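Local coordinates for uncharacterized protein (Bacteroides ovatus, PDB 4IRT) that is of unknown function but is a putative neuraminidase of the BNR-repeat beta-propeller kind, which would release sialic acid from glycans, at residues Y180-V185 with H192-W197; I209-S214 with G262-A267. All blocks are in the same frame, centred on the assembly; numbering follows the deposited sequence.

Contact 1 (Y180-V185 with H192-W197); sequences YWQLYV and HLSWVW
Gln182 reaches over its antiparallel partner Ser194 and donates NE2 to the serine OG (3.0 Å, N-H...O 160°), with OG close to the amide plane. CG of Gln182 sits in the crowded position between the backbone N and carbonyl carbon (chi1 52°); the chain then bends at chi2, and NE2 ends beside Ser194 OG. The other end of this amide is used as well: OE1 accepts from the N of Thr254, so both halves of the buried group have a partner, an arrangement that would resist its flipping. In the backbone of the same pair, Gln182 N bonds to Ser194 O at 2.9 Å and Ser194 N returns the bond to Gln182 O. Tyr184 and His192 form another hydrogen-bonded pair, with His192 N 2.7 Å from Tyr184 O. Tyr184 O also lies in the plane of the His192 imidazole at its edge, 3.5 Å from His192 CD2. Asp186 on NE2 and Tyr211 on ND1 together fix the rotation of that ring.

The opposite face carries Trp181, Leu183, Leu193 and Trp195. Leu183 and Leu193 run side by side, pointing the same way, and CD1 of Leu193 packs at 3.8 Å from Leu183 CG while also meeting Trp181 CB. Trp181 and Trp195 touch through their CB atoms, 3.9 Å apart, and their indoles lead away from the contact. Glu128 and Leu151 of the preceding sheet border this apolar side, whereas Met256 of the following one touches His192 and Ser194. Two adjacent strands joined in a hairpin, each face covered by a neighbouring four-stranded antiparallel sheet, are characteristic of a beta-propeller blade.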
loop_
_atom_site.group_PDB
_atom_site.type_symbol
_atom_site.label_atom_id
_atom_site.label_comp_id
_atom_site.label_asym_id
_atom_site.label_seq_id
_atom_site.Cartn_x
_atom_site.Cartn_y
_atom_site.Cartn_z
ATOM N N TYR A 180 8.981 8.990 -2.365
ATOM C CA TYR A 180 8.157 7.794 -2.394
ATOM C C TYR A 180 7.319 7.803 -1.152
ATOM O O TYR A 180 7.854 7.895 -0.042
ATOM C CB TYR A 180 8.997 6.525 -2.444
ATOM C CG TYR A 180 9.744 6.431 -3.729
ATOM C CD1 TYR A 180 9.160 5.839 -4.850
ATOM C CD2 TYR A 180 11.015 6.943 -3.837
ATOM C CE1 TYR A 180 9.849 5.772 -6.062
ATOM C CE2 TYR A 180 11.712 6.882 -5.035
ATOM C CZ TYR A 180 11.118 6.303 -6.143
ATOM O OH TYR A 180 11.827 6.273 -7.320
ATOM N N TRP A 181 6.009 7.714 -1.358
ATOM C CA TRP A 181 5.033 7.964 -0.311
ATOM C C TRP A 181 4.122 6.782 -0.045
ATOM O O TRP A 181 4.061 5.852 -0.819
ATOM C CB TRP A 181 4.176 9.191 -0.677
ATOM C CG TRP A 181 3.509 9.074 -2.036
ATOM C CD1 TRP A 181 2.368 8.434 -2.344
ATOM C CD2 TRP A 181 4.013 9.632 -3.269
ATOM N NE1 TRP A 181 2.114 8.531 -3.718
ATOM C CE2 TRP A 181 3.114 9.283 -4.291
ATOM C CE3 TRP A 181 5.148 10.378 -3.589
ATOM C CZ2 TRP A 181 3.325 9.640 -5.617
ATOM C CZ3 TRP A 181 5.349 10.750 -4.881
ATOM C CH2 TRP A 181 4.446 10.370 -5.899
ATOM N N GLN A 182 3.404 6.870 1.067
ATOM C CA GLN A 182 2.278 6.002 1.427
ATOM C C GLN A 182 1.279 6.792 2.260
ATOM O O GLN A 182 1.639 7.798 2.894
ATOM C CB GLN A 182 2.748 4.732 2.191
ATOM C CG GLN A 182 3.653 5.003 3.408
ATOM C CD GLN A 182 5.126 5.116 3.079
ATOM O OE1 GLN A 182 5.618 4.541 2.098
ATOM N NE2 GLN A 182 5.856 5.886 3.902
ATOM N N LEU A 183 0.016 6.389 2.193
ATOM C CA LEU A 183 -1.073 7.102 2.840
ATOM C C LEU A 183 -1.992 6.135 3.532
ATOM O O LEU A 183 -1.925 4.926 3.306
ATOM C CB LEU A 183 -1.911 7.918 1.841
ATOM C CG LEU A 183 -1.153 8.950 1.030
ATOM C CD1 LEU A 183 -0.637 8.363 -0.264
ATOM C CD2 LEU A 183 -1.970 10.161 0.672
ATOM N N TYR A 184 -2.859 6.704 4.344
ATOM C CA TYR A 184 -3.909 5.970 5.022
ATOM C C TYR A 184 -4.987 6.951 5.440
ATOM O O TYR A 184 -4.677 8.059 5.892
ATOM C CB TYR A 184 -3.352 5.277 6.247
ATOM C CG TYR A 184 -4.284 4.318 6.948
ATOM C CD1 TYR A 184 -4.436 3.019 6.469
ATOM C CD2 TYR A 184 -4.951 4.671 8.131
ATOM C CE1 TYR A 184 -5.266 2.103 7.107
ATOM C CE2 TYR A 184 -5.782 3.756 8.785
ATOM C CZ TYR A 184 -5.914 2.450 8.262
ATOM O OH TYR A 184 -6.711 1.508 8.872
ATOM N N VAL A 185 -6.253 6.562 5.295
ATOM C CA VAL A 185 -7.338 7.418 5.770
ATOM C C VAL A 185 -7.878 6.767 7.020
ATOM O O VAL A 185 -8.325 5.607 6.977
ATOM C CB VAL A 185 -8.434 7.581 4.710
ATOM C CG1 VAL A 185 -9.582 8.421 5.259
ATOM C CG2 VAL A 185 -7.836 8.215 3.460
ATOM N N HIS A 192 -3.679 10.604 6.183
ATOM C CA HIS A 192 -2.303 10.604 6.616
ATOM C C HIS A 192 -1.392 10.381 5.432
ATOM O O HIS A 192 -1.720 9.613 4.541
ATOM C CB HIS A 192 -2.067 9.494 7.660
ATOM C CG HIS A 192 -2.906 9.641 8.888
ATOM N ND1 HIS A 192 -2.444 10.265 10.018
ATOM C CD2 HIS A 192 -4.188 9.286 9.151
ATOM C CE1 HIS A 192 -3.398 10.291 10.933
ATOM N NE2 HIS A 192 -4.464 9.686 10.438
ATOM N N LEU A 193 -0.230 11.019 5.455
ATOM C CA LEU A 193 0.762 10.902 4.383
ATOM C C LEU A 193 2.161 10.867 4.960
ATOM O O LEU A 193 2.531 11.736 5.747
ATOM C CB LEU A 193 0.638 12.134 3.472
ATOM C CG LEU A 193 1.726 12.402 2.431
ATOM C CD1 LEU A 193 1.750 11.348 1.357
ATOM C CD2 LEU A 193 1.483 13.768 1.813
ATOM N N SER A 194 2.951 9.877 4.558
ATOM C CA SER A 194 4.390 9.831 4.897
ATOM C C SER A 194 5.194 9.461 3.654
ATOM O O SER A 194 4.653 8.893 2.668
ATOM C CB SER A 194 4.684 8.859 6.034
ATOM O OG SER A 194 4.205 7.569 5.749
ATOM N N TRP A 195 6.490 9.781 3.691
ATOM C CA TRP A 195 7.361 9.566 2.545
ATOM C C TRP A 195 8.816 9.579 2.926
ATOM O O TRP A 195 9.159 10.048 3.995
ATOM C CB TRP A 195 7.100 10.606 1.447
ATOM C CG TRP A 195 7.489 12.008 1.724
ATOM C CD1 TRP A 195 8.662 12.638 1.306
ATOM C CD2 TRP A 195 6.709 13.021 2.384
ATOM N NE1 TRP A 195 8.647 13.954 1.692
ATOM C CE2 TRP A 195 7.469 14.221 2.348
ATOM C CE3 TRP A 195 5.473 13.024 3.045
ATOM C CZ2 TRP A 195 7.036 15.399 2.963
ATOM C CZ3 TRP A 195 5.018 14.230 3.647
ATOM C CH2 TRP A 195 5.798 15.388 3.590
ATOM N N VAL A 196 9.641 9.065 2.025
ATOM C CA VAL A 196 11.095 9.189 2.097
ATOM C C VAL A 196 11.516 10.003 0.886
ATOM O O VAL A 196 10.817 10.037 -0.151
ATOM C CB VAL A 196 11.818 7.812 2.073
ATOM C CG1 VAL A 196 11.235 6.896 3.166
ATOM C CG2 VAL A 196 11.742 7.167 0.698
ATOM N N TRP A 197 12.626 10.700 1.033
ATOM C CA TRP A 197 13.219 11.353 -0.084
ATOM C C TRP A 197 14.123 10.390 -0.795
ATOM O O TRP A 197 14.721 9.509 -0.173
ATOM C CB TRP A 197 14.052 12.530 0.375
ATOM C CG TRP A 197 13.266 13.621 1.040
ATOM C CD1 TRP A 197 13.394 14.039 2.330
ATOM C CD2 TRP A 197 12.277 14.481 0.439
ATOM N NE1 TRP A 197 12.543 15.099 2.575
ATOM C CE2 TRP A 197 11.854 15.390 1.429
ATOM C CE3 TRP A 197 11.728 14.584 -0.846
ATOM C CZ2 TRP A 197 10.896 16.407 1.171
ATOM C CZ3 TRP A 197 10.794 15.582 -1.092
ATOM C CH2 TRP A 197 10.383 16.472 -0.086
#

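Contact 2 (I209-S214 with G262-A267). With EDO (1,2-ethanediol), chain M.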
loop_
_atom_site.group_PDB
_atom_site.type_symbol
_atom_site.label_atom_id
_atom_site.label_comp_id
_atom_site.label_asym_id
_atom_site.label_seq_id
_atom_site.Cartn_x
_atom_site.Cartn_y
_atom_site.Cartn_z
ATOM N N ILE A 209 12.264 10.013 6.873
ATOM C CA ILE A 209 10.835 9.740 6.868
ATOM C C ILE A 209 10.099 10.996 7.303
ATOM O O ILE A 209 10.297 11.491 8.434
ATOM C CB ILE A 209 10.452 8.558 7.798
ATOM C CG1 ILE A 209 11.304 7.317 7.448
ATOM C CG2 ILE A 209 8.956 8.258 7.672
ATOM C CD1 ILE A 209 10.972 6.049 8.219
ATOM N N CYS A 210 9.229 11.483 6.428
ATOM C CA CYS A 210 8.505 12.738 6.644
ATOM C C CYS A 210 6.991 12.468 6.740
ATOM O O CYS A 210 6.519 11.419 6.352
ATOM C CB CYS A 210 8.785 13.723 5.501
ATOM S SG CYS A 210 10.530 14.227 5.346
ATOM N N TYR A 211 6.226 13.446 7.218
ATOM C CA TYR A 211 4.826 13.213 7.556
ATOM C C TYR A 211 3.984 14.472 7.364
ATOM O O TYR A 211 4.442 15.557 7.639
ATOM C CB TYR A 211 4.721 12.767 9.009
ATOM C CG TYR A 211 3.299 12.603 9.482
ATOM C CD1 TYR A 211 2.580 11.435 9.192
ATOM C CD2 TYR A 211 2.671 13.589 10.216
ATOM C CE1 TYR A 211 1.269 11.285 9.605
ATOM C CE2 TYR A 211 1.352 13.452 10.614
ATOM C CZ TYR A 211 0.661 12.289 10.337
ATOM O OH TYR A 211 -0.635 12.105 10.776
ATOM N N ALA A 212 2.744 14.287 6.932
ATOM C CA ALA A 212 1.753 15.324 6.953
ATOM C C ALA A 212 0.384 14.697 7.068
ATOM O O ALA A 212 0.225 13.522 6.770
ATOM C CB ALA A 212 1.836 16.159 5.683
ATOM N N ARG A 213 -0.583 15.476 7.531
ATOM C CA ARG A 213 -1.989 15.025 7.553
ATOM C C ARG A 213 -2.982 16.124 7.223
ATOM O O ARG A 213 -2.712 17.298 7.424
ATOM C CB ARG A 213 -2.338 14.367 8.885
ATOM C CG ARG A 213 -2.097 15.244 10.116
ATOM C CD ARG A 213 -2.723 14.552 11.320
ATOM N NE ARG A 213 -2.330 15.116 12.618
ATOM C CZ ARG A 213 -1.697 14.454 13.574
ATOM N NH1 ARG A 213 -1.301 13.197 13.398
ATOM N NH2 ARG A 213 -1.444 15.064 14.711
ATOM N N SER A 214 -4.144 15.731 6.730
ATOM C CA SER A 214 -5.178 16.668 6.327
ATOM C C SER A 214 -6.506 16.248 6.930
ATOM O O SER A 214 -6.911 15.075 6.816
ATOM C CB SER A 214 -5.356 16.694 4.816
ATOM O OG SER A 214 -6.436 17.568 4.477
ATOM N N GLY A 262 -6.467 8.436 15.729
ATOM C CA GLY A 262 -5.850 9.240 14.685
ATOM C C GLY A 262 -4.336 9.413 14.793
ATOM O O GLY A 262 -3.775 10.253 14.095
ATOM N N ASN A 263 -3.683 8.645 15.658
ATOM C CA ASN A 263 -2.212 8.605 15.730
ATOM C C ASN A 263 -1.616 7.737 14.592
ATOM O O ASN A 263 -2.099 6.626 14.360
ATOM C CB ASN A 263 -1.753 8.062 17.073
ATOM C CG ASN A 263 -2.085 9.011 18.213
ATOM O OD1 ASN A 263 -1.985 10.238 18.084
ATOM N ND2 ASN A 263 -2.530 8.453 19.288
ATOM N N PRO A 264 -0.585 8.258 13.879
ATOM C CA PRO A 264 -0.025 7.569 12.700
ATOM C C PRO A 264 1.061 6.586 13.067
ATOM O O PRO A 264 1.850 6.853 13.982
ATOM C CB PRO A 264 0.600 8.699 11.874
ATOM C CG PRO A 264 1.022 9.711 12.947
ATOM C CD PRO A 264 -0.104 9.648 13.966
ATOM N N TYR A 265 1.118 5.498 12.303
ATOM C CA TYR A 265 2.096 4.438 12.445
ATOM C C TYR A 265 2.671 4.130 11.067
ATOM O O TYR A 265 1.914 3.990 10.118
ATOM C CB TYR A 265 1.456 3.165 12.968
ATOM C CG TYR A 265 0.957 3.266 14.376
ATOM C CD1 TYR A 265 -0.205 3.951 14.646
ATOM C CD2 TYR A 265 1.642 2.683 15.421
ATOM C CE1 TYR A 265 -0.687 4.052 15.943
ATOM C CE2 TYR A 265 1.179 2.785 16.726
ATOM C CZ TYR A 265 0.015 3.476 16.979
ATOM O OH TYR A 265 -0.489 3.594 18.260
ATOM N N ILE A 266 4.001 4.044 10.960
ATOM C CA ILE A 266 4.669 3.819 9.658
ATOM C C ILE A 266 5.565 2.588 9.760
ATOM O O ILE A 266 6.355 2.506 10.671
ATOM C CB ILE A 266 5.529 5.027 9.265
ATOM C CG1 ILE A 266 4.670 6.292 9.211
ATOM C CG2 ILE A 266 6.255 4.750 7.944
ATOM C CD1 ILE A 266 5.401 7.629 9.365
ATOM N N ALA A 267 5.423 1.645 8.832
ATOM C CA ALA A 267 6.192 0.393 8.845
ATOM C C ALA A 267 7.192 0.367 7.700
ATOM O O ALA A 267 6.852 0.636 6.542
ATOM C CB ALA A 267 5.264 -0.802 8.755
HETATM C C1 EDO M . -2.561 18.980 14.030
HETATM O O1 EDO M . -2.325 17.963 13.033
HETATM C C2 EDO M . -3.601 18.575 15.073
HETATM O O2 EDO M . -3.167 17.388 15.748
HETATM O O HOH W 1 -0.287 12.358 16.023
#
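Tyr211 overlaps the pyrrolidine ring of Pro264 with CE1, CZ and OH, the two side chains crossing at about a right angle. Here the sheets of successive blades of a beta-propeller pack against each other: strand 206-214 belongs to one blade and strand 264-271 to the next, the axes of segments 209-214 and 264-267 about 10 Å apart with no hydrogen bond between the two segments. The CB of Tyr211 points toward the next blade, CG is anti to the backbone N (chi1 176°), and Tyr211 CE1 comes within 3.5 Å of Pro264 CB. Met256 of the second blade touches both residues, and Trp290 meets the tyrosine ring edge-to-face.

Arg213 gives the interface a polar margin. Its chain is extended from CG to NE, and Arg213 NH1 donates to Tyr211 OH over 2.9 Å, the hydroxyl tilted 24° from the guanidinium plane. The hydroxyl that His192 ND1 also holds thus has a second partner. Arg213 NH1 also lies 3.8 Å from Pro264 CD, which is at the guanidinium edge, and donates to a water that is only weakly linked to Asn263 OD1. Arg213 NE donates to O1 and NH2 to O2 of an ethanediol, probably from the crystallisation liquor. An alanine here would probably leave Tyr211 OH without its cationic donor and open a gap beside Pro264 CD. Farther along the interface, Ile209 and Ile266 slide past each other in opposite directions, meeting through Ile209 CG2 and Ile266 CD1 at 4.0 Å.

Both contacts are largely buried, but contact 1 lies nearer the centre of the chain, its own centre about 10 Å from it against 14 Å for contact 2. Contact 1 works within one blade, where paired backbone bonds zip two consecutive strands together; contact 2 joins that blade to the next mainly through side chains, with no direct hydrogen bond between the segments, and its arginine is partly exposed. They share the sheet itself, since strands 191-198 and 206-214 are neighbours in it and Leu193 O accepts from Ala212 N at 2.8 Å. His192 links the two contacts, His192 CE1 also packing 3.2 Å from Gly262 O, so the hairpin face of contact 1 continues into the interface of contact 2.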